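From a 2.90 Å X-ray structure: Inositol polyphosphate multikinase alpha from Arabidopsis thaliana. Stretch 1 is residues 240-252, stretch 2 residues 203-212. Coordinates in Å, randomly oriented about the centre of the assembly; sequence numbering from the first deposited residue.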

# COMPACT_ATOMS: atom_id res chain seq x y z
N VAL A 240 -16.59 -5.86 4.64
CA VAL A 240 -15.65 -5.53 5.70
C VAL A 240 -15.37 -6.75 6.58
O VAL A 240 -16.23 -7.64 6.71
CB VAL A 240 -16.15 -4.37 6.55
CG1 VAL A 240 -15.27 -4.21 7.78
CG2 VAL A 240 -16.14 -3.10 5.74
N LEU A 241 -14.15 -6.83 7.10
CA LEU A 241 -13.79 -7.85 8.09
C LEU A 241 -12.87 -7.30 9.17
O LEU A 241 -12.25 -6.22 9.03
CB LEU A 241 -13.13 -9.05 7.42
CG LEU A 241 -14.06 -9.96 6.63
CD1 LEU A 241 -13.32 -10.57 5.46
CD2 LEU A 241 -14.67 -11.04 7.53
N ASP A 242 -12.77 -8.06 10.26
CA ASP A 242 -11.87 -7.69 11.34
C ASP A 242 -10.44 -7.83 10.89
O ASP A 242 -9.98 -8.93 10.57
CB ASP A 242 -12.15 -8.55 12.58
CG ASP A 242 -13.53 -8.29 13.16
OD1 ASP A 242 -13.81 -7.11 13.50
OD2 ASP A 242 -14.35 -9.23 13.22
N GLY A 243 -9.79 -6.69 10.70
CA GLY A 243 -8.36 -6.68 10.47
C GLY A 243 -7.73 -7.21 11.72
O GLY A 243 -7.75 -6.55 12.76
N ASN A 244 -7.31 -8.47 11.69
CA ASN A 244 -6.91 -9.12 12.91
C ASN A 244 -5.53 -8.70 13.35
O ASN A 244 -4.65 -9.53 13.51
CB ASN A 244 -7.01 -10.62 12.77
CG ASN A 244 -8.43 -11.10 12.82
OD1 ASN A 244 -9.27 -10.50 13.49
ND2 ASN A 244 -8.73 -12.16 12.09
N GLY A 245 -5.37 -7.40 13.59
CA GLY A 245 -4.09 -6.86 13.99
C GLY A 245 -3.14 -6.72 12.80
O GLY A 245 -1.93 -6.72 12.96
N VAL A 246 -3.72 -6.62 11.61
CA VAL A 246 -2.96 -6.42 10.38
C VAL A 246 -3.57 -5.22 9.66
O VAL A 246 -4.76 -5.21 9.39
CB VAL A 246 -3.07 -7.66 9.46
CG1 VAL A 246 -2.29 -7.45 8.18
CG2 VAL A 246 -2.60 -8.89 10.18
N ILE A 247 -2.76 -4.21 9.35
CA ILE A 247 -3.29 -3.02 8.69
C ILE A 247 -4.00 -3.40 7.38
O ILE A 247 -3.85 -4.52 6.90
CB ILE A 247 -2.20 -1.96 8.38
CG1 ILE A 247 -1.25 -2.43 7.28
CG2 ILE A 247 -1.49 -1.49 9.67
CD1 ILE A 247 -0.39 -1.30 6.74
N ASP A 248 -4.81 -2.48 6.84
CA ASP A 248 -5.43 -2.71 5.54
C ASP A 248 -4.49 -2.26 4.42
O ASP A 248 -4.70 -1.22 3.80
CB ASP A 248 -6.77 -1.98 5.42
CG ASP A 248 -7.61 -2.51 4.28
OD1 ASP A 248 -7.03 -3.22 3.42
OD2 ASP A 248 -8.83 -2.27 4.25
N HIS A 249 -3.42 -3.04 4.22
CA HIS A 249 -2.33 -2.66 3.30
C HIS A 249 -2.84 -2.53 1.86
O HIS A 249 -2.56 -1.52 1.17
CB HIS A 249 -1.15 -3.64 3.40
CG HIS A 249 -1.54 -5.08 3.24
ND1 HIS A 249 -1.69 -5.67 2.01
CD2 HIS A 249 -1.71 -6.06 4.16
CE1 HIS A 249 -1.99 -6.96 2.18
NE2 HIS A 249 -2.00 -7.22 3.47
N ASN A 250 -3.70 -3.45 1.47
CA ASN A 250 -4.35 -3.38 0.19
C ASN A 250 -5.03 -2.02 -0.07
O ASN A 250 -4.73 -1.34 -1.05
CB ASN A 250 -5.34 -4.49 0.04
CG ASN A 250 -6.31 -4.25 -1.05
OD1 ASN A 250 -5.96 -4.33 -2.23
ND2 ASN A 250 -7.54 -3.95 -0.69
N PHE A 251 -5.89 -1.61 0.84
CA PHE A 251 -6.46 -0.27 0.80
C PHE A 251 -5.37 0.81 0.83
O PHE A 251 -5.41 1.76 0.06
CB PHE A 251 -7.43 -0.06 1.95
CG PHE A 251 -8.40 1.06 1.73
CD1 PHE A 251 -9.63 0.84 1.10
CD2 PHE A 251 -8.13 2.34 2.20
CE1 PHE A 251 -10.52 1.85 0.93
CE2 PHE A 251 -9.04 3.36 2.04
CZ PHE A 251 -10.23 3.12 1.40
N LEU A 252 -4.41 0.68 1.75
CA LEU A 252 -3.45 1.77 1.99
C LEU A 252 -2.64 2.02 0.73
O LEU A 252 -2.31 3.18 0.40
CB LEU A 252 -2.51 1.43 3.15
CG LEU A 252 -1.43 2.47 3.43
CD1 LEU A 252 -2.06 3.84 3.67
CD2 LEU A 252 -0.53 2.07 4.61
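Stretch 2 (203-212) LYHFNSCSIL

The imidazole of His 205 reaches out of its strand into the loop of stretch 1 and holds it by two backbone carbonyls. NE2 of His 205 gives a very short hydrogen bond to Val 246 O, 2.5 Å, and a weak one to Ile 247 O, 3.1 Å, while Gly 243 CA sits 3.4 Å from the ring centroid. That packing needs glycine: an ideal CB on Gly 243 would fall 2.8 Å from His 205 CD2, a clash.

The histidine is placed by a short antiparallel pairing. Leu 241 and His 205 form the hydrogen-bonded pair, with His 205 N to Leu 241 O at 2.6 Å and Leu 241 N to His 205 O at 3.0 Å, and both side chains lie on the same face of the sheet. Asp 242 and Tyr 204 follow as the non-hydrogen-bonded pair, and Gly 243 N donates weakly to Leu 203 O at 2.9 Å.

Asp 248 serves two backbones. Asp 248 OD1 caps the helix, accepting from Phe 251 N at 3.2 Å, and Asp 248 OD2 accepts from Phe 206 N at 2.5 Å, so the helix start is tied to stretch 2. Apolar packing completes the contact: Val 240 CG2 meets Phe 206 CD1 at 3.7 Å, and Phe 251 CZ approaches Ile 211 CG1 at 4.3 Å.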

# COMPACT_ATOMS: atom_id res chain seq x y z
N LEU A 203 -8.17 -2.42 12.92
CA LEU A 203 -9.48 -2.86 13.37
C LEU A 203 -10.28 -3.50 12.26
O LEU A 203 -10.87 -4.58 12.43
CB LEU A 203 -10.25 -1.68 13.96
CG LEU A 203 -9.51 -0.89 15.05
CD1 LEU A 203 -10.08 0.53 15.22
CD2 LEU A 203 -9.53 -1.65 16.37
N TYR A 204 -10.32 -2.85 11.11
CA TYR A 204 -11.12 -3.36 10.00
C TYR A 204 -10.27 -3.49 8.74
O TYR A 204 -9.30 -2.74 8.54
CB TYR A 204 -12.33 -2.45 9.73
CG TYR A 204 -13.17 -2.19 10.96
CD1 TYR A 204 -14.19 -3.06 11.32
CD2 TYR A 204 -12.95 -1.08 11.76
CE1 TYR A 204 -14.96 -2.84 12.45
CE2 TYR A 204 -13.72 -0.84 12.89
CZ TYR A 204 -14.72 -1.72 13.23
OH TYR A 204 -15.48 -1.50 14.36
N HIS A 205 -10.59 -4.51 7.94
CA HIS A 205 -10.12 -4.61 6.56
C HIS A 205 -11.27 -4.28 5.63
O HIS A 205 -12.28 -5.02 5.57
CB HIS A 205 -9.62 -6.02 6.26
CG HIS A 205 -8.29 -6.32 6.86
ND1 HIS A 205 -7.82 -7.61 7.01
CD2 HIS A 205 -7.32 -5.51 7.35
CE1 HIS A 205 -6.62 -7.57 7.56
NE2 HIS A 205 -6.29 -6.31 7.77
N PHE A 206 -11.11 -3.20 4.88
CA PHE A 206 -12.18 -2.70 4.05
C PHE A 206 -12.25 -3.38 2.67
O PHE A 206 -12.09 -2.73 1.65
CB PHE A 206 -12.08 -1.19 3.92
CG PHE A 206 -12.42 -0.46 5.18
CD1 PHE A 206 -13.76 -0.23 5.53
CD2 PHE A 206 -11.42 -0.05 6.05
CE1 PHE A 206 -14.09 0.44 6.71
CE2 PHE A 206 -11.73 0.61 7.24
CZ PHE A 206 -13.07 0.87 7.56
N ASN A 207 -12.53 -4.68 2.66
CA ASN A 207 -12.56 -5.44 1.42
C ASN A 207 -13.53 -4.88 0.41
O ASN A 207 -14.72 -4.80 0.68
CB ASN A 207 -13.00 -6.87 1.68
CG ASN A 207 -12.03 -7.64 2.53
OD1 ASN A 207 -12.39 -8.67 3.09
ND2 ASN A 207 -10.77 -7.18 2.59
N SER A 208 -13.04 -4.62 -0.80
CA SER A 208 -13.93 -4.42 -1.95
C SER A 208 -14.88 -3.24 -1.75
O SER A 208 -16.09 -3.41 -1.72
CB SER A 208 -14.71 -5.70 -2.24
OG SER A 208 -15.26 -5.65 -3.54
N CYS A 209 -14.32 -2.04 -1.73
CA CYS A 209 -14.91 -0.93 -1.01
C CYS A 209 -14.45 0.40 -1.67
O CYS A 209 -13.35 0.48 -2.20
CB CYS A 209 -14.46 -1.05 0.45
SG CYS A 209 -14.76 0.33 1.55
N SER A 210 -15.36 1.37 -1.77
CA SER A 210 -15.11 2.55 -2.63
C SER A 210 -14.94 3.84 -1.85
O SER A 210 -15.51 4.01 -0.78
CB SER A 210 -16.26 2.74 -3.64
OG SER A 210 -16.48 1.56 -4.42
N ILE A 211 -14.18 4.77 -2.41
CA ILE A 211 -14.16 6.12 -1.92
C ILE A 211 -15.12 6.97 -2.73
O ILE A 211 -15.20 6.83 -3.95
CB ILE A 211 -12.80 6.74 -2.02
CG1 ILE A 211 -11.95 6.34 -0.83
CG2 ILE A 211 -12.92 8.24 -2.06
CD1 ILE A 211 -10.59 6.99 -0.82
N LEU A 212 -15.81 7.89 -2.06
CA LEU A 212 -16.71 8.81 -2.71
C LEU A 212 -16.28 10.24 -2.52
O LEU A 212 -16.16 10.71 -1.39
CB LEU A 212 -18.11 8.63 -2.16
CG LEU A 212 -19.21 9.38 -2.92
CD1 LEU A 212 -20.53 8.69 -2.73
CD2 LEU A 212 -19.29 10.82 -2.46